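Cg3027-pa (Drosophila melanogaster, PDB 2VHH) probably hydrolyses N-carbamoyl-beta-alanine to beta-alanine, ammonium and carbon dioxide, the last step of pyrimidine breakdown, and assembles as a homooctamer. Local coordinates at residues Ile78-Ile84 / Ala96-Val101; Ile47-Phe53 / Thr103-Ala107; Ile90-Arg94 / Pro135-Glu141; Thr292-Asn297 / Lys309-Phe314. The contacts are given in a common frame with arbitrary orientation. Residue numbers count along the deposited sequence, not the author numbering.

Contact 1 (Ile78-Ile84 / Ala96-Val101); sequences IQNSIVI and AIWNKV
Lys100 reaches up from the helix to the segment Asn80-Val83, with chi1, chi2 and chi4 in t and chi3 in p, its NZ ending 3.8 Å from Val83 CG2 and donating a hydrogen bond of 2.8 Å to Ser81 O. Asn80 ND2 reaches the same carbonyl oxygen of Ser81 at 2.6 Å, so that oxygen accepts from both side chains. Residues 78-84 leave strand 72-79 after Gln79 and stay extended through Ile82 and again at Ile84, with a break at Val83 (phi/psi -129/-64); 96-101 are regular helix. The register runs from Asn80 beside Val101 (CA-CA 7.8 Å) to Val83 beside Ala96 (CA-CA 6.1 Å), so the helix runs back antiparallel to 78-84. Val83, chi1 t, straddles the helix surface: CG1 lies 3.5 Å from Ala96 CB and CG2 3.8 Å from Ile97 CG1. Ile97 (chi1 m, chi2 t) also brings CD1 to 4.0 Å from Ile82 CG2. Farther back, Ile78 CD1 meets Val101 CG1 at 4.4 Å. This is the strand-to-helix half of a beta-alpha-beta unit. Lys100 also forms a salt bridge with Asp336, to which Ser81 OG is hydrogen-bonded, and helix 90-110 leads on to strand 115-118, which pairs with strand 72-79.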
loop_
_atom_site.group_PDB
_atom_site.type_symbol
_atom_site.label_atom_id
_atom_site.label_comp_id
_atom_site.label_asym_id
_atom_site.label_seq_id
_atom_site.Cartn_x
_atom_site.Cartn_y
_atom_site.Cartn_z
ATOM N N ILE C 78 3.492 48.403 5.162
ATOM C CA ILE C 78 2.731 49.493 5.772
ATOM C C ILE C 78 1.882 49.003 6.959
ATOM O O ILE C 78 0.934 48.226 6.788
ATOM C CB ILE C 78 1.860 50.231 4.725
ATOM C CG1 ILE C 78 2.749 50.962 3.719
ATOM C CG2 ILE C 78 0.941 51.219 5.397
ATOM C CD1 ILE C 78 2.045 51.378 2.434
ATOM N N GLN C 79 2.246 49.453 8.159
ATOM C CA GLN C 79 1.397 49.284 9.335
ATOM C C GLN C 79 0.703 50.600 9.651
ATOM O O GLN C 79 1.340 51.644 9.680
ATOM C CB GLN C 79 2.174 48.728 10.555
ATOM C CG GLN C 79 3.149 49.676 11.266
ATOM C CD GLN C 79 3.748 49.076 12.550
ATOM O OE1 GLN C 79 4.216 47.940 12.567
ATOM N NE2 GLN C 79 3.735 49.850 13.622
ATOM N N ASN C 80 -0.606 50.547 9.871
ATOM C CA ASN C 80 -1.383 51.747 10.150
ATOM C C ASN C 80 -2.569 51.502 11.093
ATOM O O ASN C 80 -2.958 50.352 11.338
ATOM C CB ASN C 80 -1.865 52.384 8.843
ATOM C CG ASN C 80 -3.063 51.664 8.252
ATOM O OD1 ASN C 80 -2.915 50.683 7.523
ATOM N ND2 ASN C 80 -4.264 52.157 8.557
ATOM N N SER C 81 -3.136 52.585 11.615
ATOM C CA SER C 81 -4.380 52.508 12.372
ATOM C C SER C 81 -5.564 52.982 11.535
ATOM O O SER C 81 -5.387 53.572 10.470
ATOM C CB SER C 81 -4.279 53.336 13.655
ATOM O OG SER C 81 -3.883 54.668 13.373
ATOM N N ILE C 82 -6.772 52.719 12.026
ATOM C CA ILE C 82 -7.955 53.437 11.571
ATOM C C ILE C 82 -7.949 54.880 12.062
ATOM O O ILE C 82 -7.111 55.265 12.877
ATOM C CB ILE C 82 -9.250 52.749 12.044
ATOM C CG1 ILE C 82 -9.457 52.977 13.542
ATOM C CG2 ILE C 82 -9.208 51.262 11.727
ATOM C CD1 ILE C 82 -10.855 52.654 14.022
ATOM N N VAL C 83 -8.889 55.675 11.562
ATOM C CA VAL C 83 -8.650 57.095 11.333
ATOM C C VAL C 83 -9.745 57.949 11.965
ATOM O O VAL C 83 -9.487 58.727 12.883
ATOM C CB VAL C 83 -8.563 57.418 9.829
ATOM C CG1 VAL C 83 -8.484 58.922 9.614
ATOM C CG2 VAL C 83 -7.367 56.718 9.205
ATOM N N ILE C 84 -10.967 57.797 11.466
ATOM C CA ILE C 84 -12.137 58.373 12.118
ATOM C C ILE C 84 -12.902 57.318 12.911
ATOM O O ILE C 84 -12.704 56.119 12.719
ATOM C CB ILE C 84 -13.089 59.024 11.098
ATOM C CG1 ILE C 84 -13.713 57.959 10.195
ATOM C CG2 ILE C 84 -12.350 60.065 10.269
ATOM C CD1 ILE C 84 -14.617 58.523 9.120
ATOM N N ALA C 96 -10.989 57.654 4.578
ATOM C CA ALA C 96 -10.022 58.268 5.479
ATOM C C ALA C 96 -8.746 57.432 5.543
ATOM O O ALA C 96 -7.630 57.973 5.569
ATOM C CB ALA C 96 -10.628 58.431 6.863
ATOM N N ILE C 97 -8.930 56.114 5.558
ATOM C CA ILE C 97 -7.831 55.157 5.569
ATOM C C ILE C 97 -7.135 55.135 4.205
ATOM O O ILE C 97 -5.908 55.085 4.134
ATOM C CB ILE C 97 -8.319 53.738 5.970
ATOM C CG1 ILE C 97 -8.797 53.736 7.429
ATOM C CG2 ILE C 97 -7.228 52.699 5.749
ATOM C CD1 ILE C 97 -9.377 52.407 7.922
ATOM N N TRP C 98 -7.923 55.188 3.133
ATOM C CA TRP C 98 -7.389 55.292 1.777
ATOM C C TRP C 98 -6.403 56.435 1.663
ATOM O O TRP C 98 -5.273 56.229 1.245
ATOM C CB TRP C 98 -8.510 55.536 0.763
ATOM C CG TRP C 98 -9.220 54.321 0.239
ATOM C CD1 TRP C 98 -9.153 53.045 0.721
ATOM C CD2 TRP C 98 -10.144 54.288 -0.851
ATOM N NE1 TRP C 98 -9.963 52.215 -0.016
ATOM C CE2 TRP C 98 -10.586 52.951 -0.986
ATOM C CE3 TRP C 98 -10.631 55.258 -1.738
ATOM C CZ2 TRP C 98 -11.502 52.556 -1.970
ATOM C CZ3 TRP C 98 -11.536 54.867 -2.721
ATOM C CH2 TRP C 98 -11.963 53.522 -2.827
ATOM N N ASN C 99 -6.840 57.636 2.037
ATOM C CA ASN C 99 -6.051 58.844 1.855
ATOM C C ASN C 99 -4.756 58.833 2.653
ATOM O O ASN C 99 -3.739 59.334 2.179
ATOM C CB ASN C 99 -6.890 60.085 2.147
ATOM C CG ASN C 99 -8.071 60.214 1.209
ATOM O OD1 ASN C 99 -7.974 59.898 0.023
ATOM N ND2 ASN C 99 -9.199 60.666 1.738
ATOM N N LYS C 100 -4.787 58.249 3.848
ATOM C CA LYS C 100 -3.587 58.137 4.664
ATOM C C LYS C 100 -2.598 57.127 4.061
ATOM O O LYS C 100 -1.402 57.415 3.941
ATOM C CB LYS C 100 -3.946 57.749 6.089
ATOM C CG LYS C 100 -2.798 57.877 7.061
ATOM C CD LYS C 100 -3.241 57.575 8.474
ATOM C CE LYS C 100 -3.688 56.140 8.629
ATOM N NZ LYS C 100 -3.817 55.823 10.066
ATOM N N VAL C 101 -3.103 55.957 3.672
ATOM C CA VAL C 101 -2.268 54.936 3.056
ATOM C C VAL C 101 -1.746 55.407 1.697
ATOM O O VAL C 101 -0.633 55.057 1.314
ATOM C CB VAL C 101 -2.988 53.556 2.978
ATOM C CG1 VAL C 101 -2.163 52.528 2.222
ATOM C CG2 VAL C 101 -3.261 53.031 4.380
#

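Contact 2 (Ile47-Phe53 / Thr103-Ala107); sequences IAEQNGF and TMIKA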
loop_
_atom_site.group_PDB
_atom_site.type_symbol
_atom_site.label_atom_id
_atom_site.label_comp_id
_atom_site.label_asym_id
_atom_site.label_seq_id
_atom_site.Cartn_x
_atom_site.Cartn_y
_atom_site.Cartn_z
ATOM N N ILE C 47 7.750 63.310 3.578
ATOM C CA ILE C 47 6.353 62.878 3.545
ATOM C C ILE C 47 5.987 62.145 4.837
ATOM O O ILE C 47 4.870 62.270 5.327
ATOM C CB ILE C 47 6.036 61.998 2.313
ATOM C CG1 ILE C 47 6.393 62.735 1.019
ATOM C CG2 ILE C 47 4.560 61.624 2.293
ATOM C CD1 ILE C 47 6.696 61.822 -0.156
ATOM N N ALA C 48 6.943 61.411 5.395
ATOM C CA ALA C 48 6.744 60.661 6.634
ATOM C C ALA C 48 6.600 61.578 7.831
ATOM O O ALA C 48 5.712 61.399 8.668
ATOM C CB ALA C 48 7.896 59.694 6.852
ATOM N N GLU C 49 7.488 62.558 7.914
ATOM C CA GLU C 49 7.506 63.448 9.061
ATOM C C GLU C 49 6.290 64.384 9.083
ATOM O O GLU C 49 5.645 64.531 10.121
ATOM C CB GLU C 49 8.824 64.211 9.142
ATOM C CG GLU C 49 9.163 64.655 10.558
ATOM C CD GLU C 49 10.554 65.277 10.673
ATOM O OE1 GLU C 49 10.882 66.204 9.881
ATOM O OE2 GLU C 49 11.322 64.834 11.566
ATOM N N GLN C 50 5.967 64.981 7.938
ATOM C CA GLN C 50 4.789 65.816 7.835
ATOM C C GLN C 50 3.504 65.053 8.186
ATOM O O GLN C 50 2.654 65.584 8.900
ATOM C CB GLN C 50 4.723 66.472 6.461
ATOM C CG GLN C 50 5.607 67.703 6.357
ATOM C CD GLN C 50 5.647 68.246 4.957
ATOM O OE1 GLN C 50 6.099 67.564 4.033
ATOM N NE2 GLN C 50 5.165 69.479 4.780
ATOM N N ASN C 51 3.390 63.804 7.734
ATOM C CA ASN C 51 2.166 63.031 7.951
ATOM C C ASN C 51 2.174 62.196 9.228
ATOM O O ASN C 51 1.223 61.475 9.521
ATOM C CB ASN C 51 1.846 62.183 6.723
ATOM C CG ASN C 51 1.535 63.029 5.495
ATOM O OD1 ASN C 51 0.542 62.785 4.807
ATOM N ND2 ASN C 51 2.379 64.024 5.214
ATOM N N GLY C 52 3.253 62.320 9.989
ATOM C CA GLY C 52 3.332 61.733 11.319
ATOM C C GLY C 52 3.380 60.219 11.376
ATOM O O GLY C 52 2.772 59.608 12.259
ATOM N N PHE C 53 4.092 59.608 10.433
ATOM C CA PHE C 53 4.376 58.176 10.505
ATOM C C PHE C 53 5.876 57.892 10.431
ATOM O O PHE C 53 6.618 58.624 9.779
ATOM C CB PHE C 53 3.592 57.387 9.444
ATOM C CG PHE C 53 3.995 57.669 8.013
ATOM C CD1 PHE C 53 3.391 58.697 7.289
ATOM C CD2 PHE C 53 4.926 56.867 7.367
ATOM C CE1 PHE C 53 3.738 58.935 5.952
ATOM C CE2 PHE C 53 5.280 57.109 6.041
ATOM C CZ PHE C 53 4.681 58.141 5.332
ATOM N N THR C 103 -0.650 58.374 0.887
ATOM C CA THR C 103 0.582 59.135 1.119
ATOM C C THR C 103 1.715 58.244 1.630
ATOM O O THR C 103 2.886 58.544 1.408
ATOM C CB THR C 103 0.406 60.426 2.025
ATOM O OG1 THR C 103 1.440 60.473 3.017
ATOM C CG2 THR C 103 -0.940 60.489 2.727
ATOM N N MET C 104 1.363 57.157 2.310
ATOM C CA MET C 104 2.363 56.187 2.750
ATOM C C MET C 104 2.918 55.399 1.567
ATOM O O MET C 104 4.109 55.122 1.512
ATOM C CB MET C 104 1.795 55.247 3.809
ATOM C CG MET C 104 1.424 55.927 5.108
ATOM S SD MET C 104 1.042 54.713 6.373
ATOM C CE MET C 104 0.328 55.750 7.656
ATOM N N ILE C 105 2.048 55.049 0.626
ATOM C CA ILE C 105 2.447 54.391 -0.609
ATOM C C ILE C 105 3.309 55.342 -1.433
ATOM O O ILE C 105 4.284 54.924 -2.056
ATOM C CB ILE C 105 1.204 53.939 -1.412
ATOM C CG1 ILE C 105 0.506 52.780 -0.702
ATOM C CG2 ILE C 105 1.571 53.545 -2.833
ATOM C CD1 ILE C 105 -0.915 52.603 -1.127
ATOM N N LYS C 106 2.958 56.624 -1.417
ATOM C CA LYS C 106 3.729 57.651 -2.114
ATOM C C LYS C 106 5.154 57.700 -1.566
ATOM O O LYS C 106 6.120 57.759 -2.333
ATOM C CB LYS C 106 3.048 59.014 -1.964
ATOM C CG LYS C 106 3.677 60.159 -2.758
ATOM C CD LYS C 106 2.965 61.489 -2.475
ATOM C CE LYS C 106 3.628 62.636 -3.243
ATOM N NZ LYS C 106 3.531 63.971 -2.552
ATOM N N ALA C 107 5.274 57.654 -0.240
ATOM C CA ALA C 107 6.573 57.657 0.427
ATOM C C ALA C 107 7.379 56.411 0.075
ATOM O O ALA C 107 8.578 56.492 -0.168
ATOM C CB ALA C 107 6.405 57.790 1.925
#
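A Schellman motif ends helix 42-50, and the turn it makes lays Phe53 against helix 90-110. Gly52 takes the positive phi (68°), with Phe53 N bonded to Ala48 O at 3.0 Å and Gly52 N to Glu49 O at 3.3 Å. Phe53, chi1 p, then points toward the second helix. Met104 covers one face of its ring: CG sits 3.9 Å from the Phe53 ring centroid in a CH-pi contact, and SD 4.6 Å from it, 14° off the normal, a Met-aromatic contact. Ala107 CB meets the ring edge, 3.8 Å from Phe53 CZ. Within the last turns of helix 42-50, Ile47 fills the groove between Thr103 and Ala107, with CG2 3.4 Å from Thr103 OG1 and CB 4.2 Å from Ala107 CB. At the exposed border Thr103 OG1 gives a weak hydrogen bond to Asn51 OD1 (3.1 Å). Phe53 and Ala107 both touch Leu338 of strand 337-344. The arrangement is a Schellman-capped helix end packed on the crossover helix of a beta-alpha-beta unit.

Contact 3 (Ile90-Arg94 / Pro135-Glu141); sequences IEKQR and PWCEFAE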
loop_
_atom_site.group_PDB
_atom_site.type_symbol
_atom_site.label_atom_id
_atom_site.label_comp_id
_atom_site.label_asym_id
_atom_site.label_seq_id
_atom_site.Cartn_x
_atom_site.Cartn_y
_atom_site.Cartn_z
ATOM N N ILE C 90 -19.565 54.060 6.636
ATOM C CA ILE C 90 -18.467 53.146 6.323
ATOM C C ILE C 90 -17.658 53.585 5.108
ATOM O O ILE C 90 -16.464 53.311 5.042
ATOM C CB ILE C 90 -18.898 51.657 6.199
ATOM C CG1 ILE C 90 -19.811 51.435 4.998
ATOM C CG2 ILE C 90 -19.559 51.177 7.476
ATOM C CD1 ILE C 90 -19.427 50.240 4.186
ATOM N N GLU C 91 -18.293 54.275 4.163
ATOM C CA GLU C 91 -17.574 54.829 3.012
ATOM C C GLU C 91 -16.574 55.904 3.421
ATOM O O GLU C 91 -15.490 55.988 2.847
ATOM C CB GLU C 91 -18.541 55.362 1.952
ATOM C CG GLU C 91 -19.126 54.263 1.051
ATOM C CD GLU C 91 -20.207 54.775 0.102
ATOM O OE1 GLU C 91 -21.335 54.225 0.130
ATOM O OE2 GLU C 91 -19.927 55.729 -0.669
ATOM N N LYS C 92 -16.946 56.713 4.416
ATOM C CA LYS C 92 -16.071 57.741 4.970
ATOM C C LYS C 92 -14.894 57.115 5.721
ATOM O O LYS C 92 -13.757 57.590 5.622
ATOM C CB LYS C 92 -16.860 58.679 5.899
ATOM C CG LYS C 92 -17.237 60.050 5.317
ATOM C CD LYS C 92 -18.405 59.984 4.336
ATOM C CE LYS C 92 -17.920 60.019 2.890
ATOM N NZ LYS C 92 -17.343 61.361 2.565
ATOM N N GLN C 93 -15.182 56.046 6.466
ATOM C CA GLN C 93 -14.179 55.311 7.240
ATOM C C GLN C 93 -13.090 54.763 6.328
ATOM O O GLN C 93 -11.899 54.888 6.608
ATOM C CB GLN C 93 -14.823 54.138 7.985
ATOM C CG GLN C 93 -15.774 54.510 9.107
ATOM C CD GLN C 93 -16.015 53.360 10.074
ATOM O OE1 GLN C 93 -15.074 52.738 10.550
ATOM N NE2 GLN C 93 -17.273 53.087 10.382
ATOM N N ARG C 94 -13.523 54.137 5.240
ATOM C CA ARG C 94 -12.626 53.592 4.234
ATOM C C ARG C 94 -11.841 54.689 3.533
ATOM O O ARG C 94 -10.633 54.568 3.370
ATOM C CB ARG C 94 -13.411 52.763 3.221
ATOM C CG ARG C 94 -12.586 52.218 2.074
ATOM C CD ARG C 94 -13.308 51.091 1.371
ATOM N NE ARG C 94 -14.457 51.514 0.569
ATOM C CZ ARG C 94 -15.581 50.809 0.440
ATOM N NH1 ARG C 94 -15.731 49.659 1.087
ATOM N NH2 ARG C 94 -16.572 51.256 -0.319
ATOM N N PRO C 135 -23.302 47.211 10.313
ATOM C CA PRO C 135 -23.136 47.300 8.859
ATOM C C PRO C 135 -21.796 46.739 8.353
ATOM O O PRO C 135 -21.435 46.964 7.200
ATOM C CB PRO C 135 -23.178 48.808 8.622
ATOM C CG PRO C 135 -22.517 49.381 9.873
ATOM C CD PRO C 135 -22.700 48.378 10.990
ATOM N N TRP C 136 -21.091 46.003 9.210
ATOM C CA TRP C 136 -19.698 45.612 8.979
ATOM C C TRP C 136 -19.463 44.798 7.722
ATOM O O TRP C 136 -18.392 44.868 7.124
ATOM C CB TRP C 136 -19.154 44.869 10.197
ATOM C CG TRP C 136 -19.462 45.587 11.456
ATOM C CD1 TRP C 136 -20.261 45.154 12.474
ATOM C CD2 TRP C 136 -19.023 46.899 11.820
ATOM N NE1 TRP C 136 -20.332 46.107 13.459
ATOM C CE2 TRP C 136 -19.580 47.190 13.082
ATOM C CE3 TRP C 136 -18.199 47.850 11.210
ATOM C CZ2 TRP C 136 -19.338 48.393 13.744
ATOM C CZ3 TRP C 136 -17.965 49.046 11.866
ATOM C CH2 TRP C 136 -18.532 49.306 13.119
ATOM N N CYS C 137 -20.464 44.029 7.313
ATOM C CA CYS C 137 -20.343 43.202 6.119
ATOM C C CYS C 137 -20.412 44.024 4.839
ATOM O O CYS C 137 -19.970 43.571 3.795
ATOM C CB CYS C 137 -21.375 42.072 6.136
ATOM S SG CYS C 137 -21.110 40.860 7.484
ATOM N N GLU C 138 -20.934 45.243 4.933
ATOM C CA GLU C 138 -20.947 46.166 3.805
ATOM C C GLU C 138 -19.550 46.680 3.436
ATOM O O GLU C 138 -19.393 47.363 2.416
ATOM C CB GLU C 138 -21.874 47.342 4.080
ATOM C CG GLU C 138 -23.368 47.035 4.056
ATOM C CD GLU C 138 -24.202 48.291 4.314
ATOM O OE1 GLU C 138 -23.921 49.325 3.669
ATOM O OE2 GLU C 138 -25.124 48.260 5.164
ATOM N N PHE C 139 -18.548 46.359 4.264
ATOM C CA PHE C 139 -17.132 46.640 3.964
ATOM C C PHE C 139 -16.571 45.681 2.936
ATOM O O PHE C 139 -15.556 45.960 2.299
ATOM C CB PHE C 139 -16.272 46.536 5.212
ATOM C CG PHE C 139 -16.065 47.830 5.910
ATOM C CD1 PHE C 139 -16.762 48.122 7.076
ATOM C CD2 PHE C 139 -15.172 48.766 5.410
ATOM C CE1 PHE C 139 -16.574 49.327 7.728
ATOM C CE2 PHE C 139 -14.973 49.978 6.063
ATOM C CZ PHE C 139 -15.678 50.259 7.215
ATOM N N ALA C 140 -17.227 44.539 2.801
ATOM C CA ALA C 140 -16.841 43.525 1.838
ATOM C C ALA C 140 -17.021 44.038 0.426
ATOM O O ALA C 140 -18.039 44.640 0.103
ATOM C CB ALA C 140 -17.651 42.263 2.052
ATOM N N GLU C 141 -16.026 43.798 -0.417
ATOM C CA GLU C 141 -16.048 44.298 -1.780
ATOM C C GLU C 141 -15.478 43.264 -2.729
ATOM O O GLU C 141 -14.783 42.347 -2.297
ATOM C CB GLU C 141 -15.254 45.603 -1.866
ATOM C CG GLU C 141 -13.806 45.500 -1.402
ATOM C CD GLU C 141 -13.020 46.773 -1.649
ATOM O OE1 GLU C 141 -12.659 47.034 -2.824
ATOM O OE2 GLU C 141 -12.757 47.499 -0.660
#
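Ile90-Arg94 form the first turn of helix 90-110, with Arg94 N bonded to Ile90 O at 3.1 Å, while 136-139 make a short 3-10 segment that follows the cis peptide bond before Pro135. Glu138 N to Pro135 O (2.9 Å) and Phe139 N to Trp136 O (3.2 Å) close its tight turns. The backbones come nearest at Ile90 and Phe139, 7.0 Å between CA atoms. In fold terms, the start of a beta-alpha-beta crossover helix meets the long loop between strand 115-118 and helix 147-158. Ile90 is the main plug: chi1 p puts CG2 3.5 Å from Phe139 CE1 and 4.2 Å from Pro135 CG, CB lies over the Phe139 ring face in a CH-pi contact, 4.0 Å from the centroid, and CD1 is 3.8 Å from Glu138 CB. Gln93 CB approaches the ring's edge, 4.0 Å from Phe139 CZ; its NE2 bonds to Ala88 O. A second subunit closes this region: its Gln66 accepts a hydrogen bond from Ile90 N, and its Thr67 and Gln66 bond to Glu138 OE1. No hydrogen bond joins the two segments. Glu141, whose OE2 is hydrogen-bonded to Thr148, offers Arg94 charge attraction alone: Arg94 NH1 stands 4.1 Å from Glu141 OE2, with the oxygen well out of the guanidinium plane.

Contact 4 (Thr292-Asn297 / Lys309-Phe314); sequences TEQFPN and KEFGPF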
loop_
_atom_site.group_PDB
_atom_site.type_symbol
_atom_site.label_atom_id
_atom_site.label_comp_id
_atom_site.label_asym_id
_atom_site.label_seq_id
_atom_site.Cartn_x
_atom_site.Cartn_y
_atom_site.Cartn_z
ATOM N N THR C 292 -5.701 51.347 19.067
ATOM C CA THR C 292 -6.864 50.710 19.671
ATOM C C THR C 292 -8.156 51.236 19.031
ATOM O O THR C 292 -8.218 52.385 18.603
ATOM C CB THR C 292 -6.855 50.825 21.227
ATOM O OG1 THR C 292 -8.142 50.469 21.747
ATOM C CG2 THR C 292 -6.484 52.240 21.693
ATOM N N GLU C 293 -9.169 50.377 18.941
ATOM C CA GLU C 293 -10.399 50.693 18.217
ATOM C C GLU C 293 -11.623 50.452 19.088
ATOM O O GLU C 293 -11.789 49.365 19.630
ATOM C CB GLU C 293 -10.512 49.826 16.964
ATOM C CG GLU C 293 -9.256 49.815 16.097
ATOM C CD GLU C 293 -9.313 48.817 14.949
ATOM O OE1 GLU C 293 -10.347 48.118 14.784
ATOM O OE2 GLU C 293 -8.304 48.742 14.207
ATOM N N GLN C 294 -12.486 51.460 19.214
ATOM C CA GLN C 294 -13.701 51.306 20.010
ATOM C C GLN C 294 -14.957 51.274 19.140
ATOM O O GLN C 294 -15.022 51.937 18.104
ATOM C CB GLN C 294 -13.800 52.378 21.102
ATOM C CG GLN C 294 -14.234 53.748 20.606
ATOM C CD GLN C 294 -14.633 54.676 21.729
ATOM O OE1 GLN C 294 -14.411 54.381 22.902
ATOM N NE2 GLN C 294 -15.233 55.810 21.375
ATOM N N PHE C 295 -15.946 50.501 19.580
ATOM C CA PHE C 295 -17.130 50.213 18.778
ATOM C C PHE C 295 -18.413 50.726 19.414
ATOM O O PHE C 295 -18.451 50.923 20.631
ATOM C CB PHE C 295 -17.208 48.716 18.525
ATOM C CG PHE C 295 -16.065 48.192 17.716
ATOM C CD1 PHE C 295 -14.935 47.675 18.340
ATOM C CD2 PHE C 295 -16.106 48.236 16.325
ATOM C CE1 PHE C 295 -13.865 47.202 17.582
ATOM C CE2 PHE C 295 -15.045 47.761 15.566
ATOM C CZ PHE C 295 -13.922 47.239 16.195
ATOM N N PRO C 296 -19.463 50.964 18.593
ATOM C CA PRO C 296 -20.745 51.529 19.062
ATOM C C PRO C 296 -21.383 50.785 20.236
ATOM O O PRO C 296 -21.832 51.415 21.188
ATOM C CB PRO C 296 -21.657 51.434 17.826
ATOM C CG PRO C 296 -20.921 50.574 16.838
ATOM C CD PRO C 296 -19.477 50.736 17.136
ATOM N N ASN C 297 -21.407 49.459 20.169
ATOM C CA ASN C 297 -22.110 48.656 21.162
ATOM C C ASN C 297 -21.164 47.770 21.987
ATOM O O ASN C 297 -20.047 47.472 21.555
ATOM C CB ASN C 297 -23.190 47.808 20.476
ATOM C CG ASN C 297 -23.989 48.591 19.427
ATOM O OD1 ASN C 297 -24.646 49.590 19.737
ATOM N ND2 ASN C 297 -23.939 48.128 18.179
ATOM N N LYS C 309 -16.335 48.175 25.053
ATOM C CA LYS C 309 -16.406 48.734 23.700
ATOM C C LYS C 309 -15.037 48.906 23.033
ATOM O O LYS C 309 -14.955 48.997 21.811
ATOM C CB LYS C 309 -17.151 50.079 23.715
ATOM C CG LYS C 309 -18.579 49.986 24.215
ATOM C CD LYS C 309 -19.330 51.302 24.088
ATOM C CE LYS C 309 -20.763 51.135 24.583
ATOM N NZ LYS C 309 -21.567 52.370 24.443
ATOM N N GLU C 310 -13.978 48.951 23.846
ATOM C CA GLU C 310 -12.595 49.116 23.380
ATOM C C GLU C 310 -11.913 47.805 22.974
ATOM O O GLU C 310 -11.695 46.921 23.803
ATOM C CB GLU C 310 -11.747 49.775 24.465
ATOM C CG GLU C 310 -11.676 51.293 24.421
ATOM C CD GLU C 310 -10.678 51.852 25.442
ATOM O OE1 GLU C 310 -10.321 51.120 26.401
ATOM O OE2 GLU C 310 -10.246 53.022 25.297
ATOM N N PHE C 311 -11.560 47.700 21.698
ATOM C CA PHE C 311 -10.814 46.558 21.179
ATOM C C PHE C 311 -9.394 46.985 20.836
ATOM O O PHE C 311 -9.163 47.729 19.872
ATOM C CB PHE C 311 -11.521 45.968 19.951
ATOM C CG PHE C 311 -10.877 44.719 19.393
ATOM C CD1 PHE C 311 -10.393 43.724 20.228
ATOM C CD2 PHE C 311 -10.798 44.528 18.016
ATOM C CE1 PHE C 311 -9.811 42.578 19.695
ATOM C CE2 PHE C 311 -10.231 43.377 17.476
ATOM C CZ PHE C 311 -9.736 42.402 18.313
ATOM N N GLY C 312 -8.452 46.506 21.645
ATOM C CA GLY C 312 -7.039 46.804 21.459
ATOM C C GLY C 312 -6.231 46.664 22.735
ATOM O O GLY C 312 -6.723 46.134 23.731
ATOM N N PRO C 313 -4.981 47.143 22.716
ATOM C CA PRO C 313 -4.368 47.798 21.561
ATOM C C PRO C 313 -3.653 46.828 20.602
ATOM O O PRO C 313 -3.079 45.827 21.049
ATOM C CB PRO C 313 -3.372 48.754 22.215
ATOM C CG PRO C 313 -2.972 48.044 23.508
ATOM C CD PRO C 313 -4.071 47.084 23.875
ATOM N N PHE C 314 -3.708 47.116 19.300
ATOM C CA PHE C 314 -2.949 46.345 18.310
ATOM C C PHE C 314 -1.507 46.794 18.391
ATOM O O PHE C 314 -1.245 47.993 18.370
ATOM C CB PHE C 314 -3.487 46.564 16.901
ATOM C CG PHE C 314 -4.821 45.933 16.662
ATOM C CD1 PHE C 314 -5.984 46.691 16.725
ATOM C CD2 PHE C 314 -4.920 44.581 16.380
ATOM C CE1 PHE C 314 -7.219 46.119 16.513
ATOM C CE2 PHE C 314 -6.158 44.001 16.166
ATOM C CZ PHE C 314 -7.308 44.777 16.231
#
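Glu293 and Phe311 exchange two backbone hydrogen bonds, Glu293 N to Phe311 O at 2.8 Å and Phe311 N to Glu293 O at 2.7 Å, which makes them an antiparallel hydrogen-bonded pair. Phe295 N to Lys309 O, 2.9 Å, carries the pairing on. Between these, Gln294 faces Glu310 as a non-hydrogen-bonded pair with CA atoms 4.2 Å apart, and Gln294 CA makes a CA-H...O contact of 3.2 Å with Lys309 O. At the margins the bonds are weak: Thr292 OG1 to Phe311 O and Lys309 NZ to Pro296 O. Beyond Phe311 comes Gly312, where a CB would clash with Thr292 CB, and then the cis peptide bond before Pro313. Gln294 and Glu310 share the exposed face, with Gln294 CB 4.1 Å from Glu310 CG. On the other face, Phe311 CB meets the edge of the Phe295 ring, 3.6 Å from Phe295 CE1, and Glu293 OE2 lies 3.7 Å from Phe314 CE1. The Glu293 carboxylate also pairs with Arg289 and accepts a hydrogen bond from Phe126 N. With strand axes at 174°, this is an antiparallel pair at the border of a mixed sheet, one of the two sheets of the carbon-nitrogen hydrolase alpha-beta-beta-alpha sandwich.

Helix 90-110 carries three of the contacts: contact 3 takes its first turn, contact 1 its middle and contact 2 the turns beyond. Contacts 1 and 2, both only partly buried, touch through Ile78 CG2 and Met104 SD, 3.6 Å apart, and mix apolar packing with one polar link apiece. Contact 3 is the buried one, has no hydrogen bond between its segments and borders a second subunit. Contact 4 is held chiefly by backbone bonds in the other large sheet, with an exposed face, yet Ile82 of contact 1 packs on Glu293, and Trp136 of contact 3 on Phe295 and Pro296. Contacts 2 and 4 stay apart, centres about 25 Å from each other.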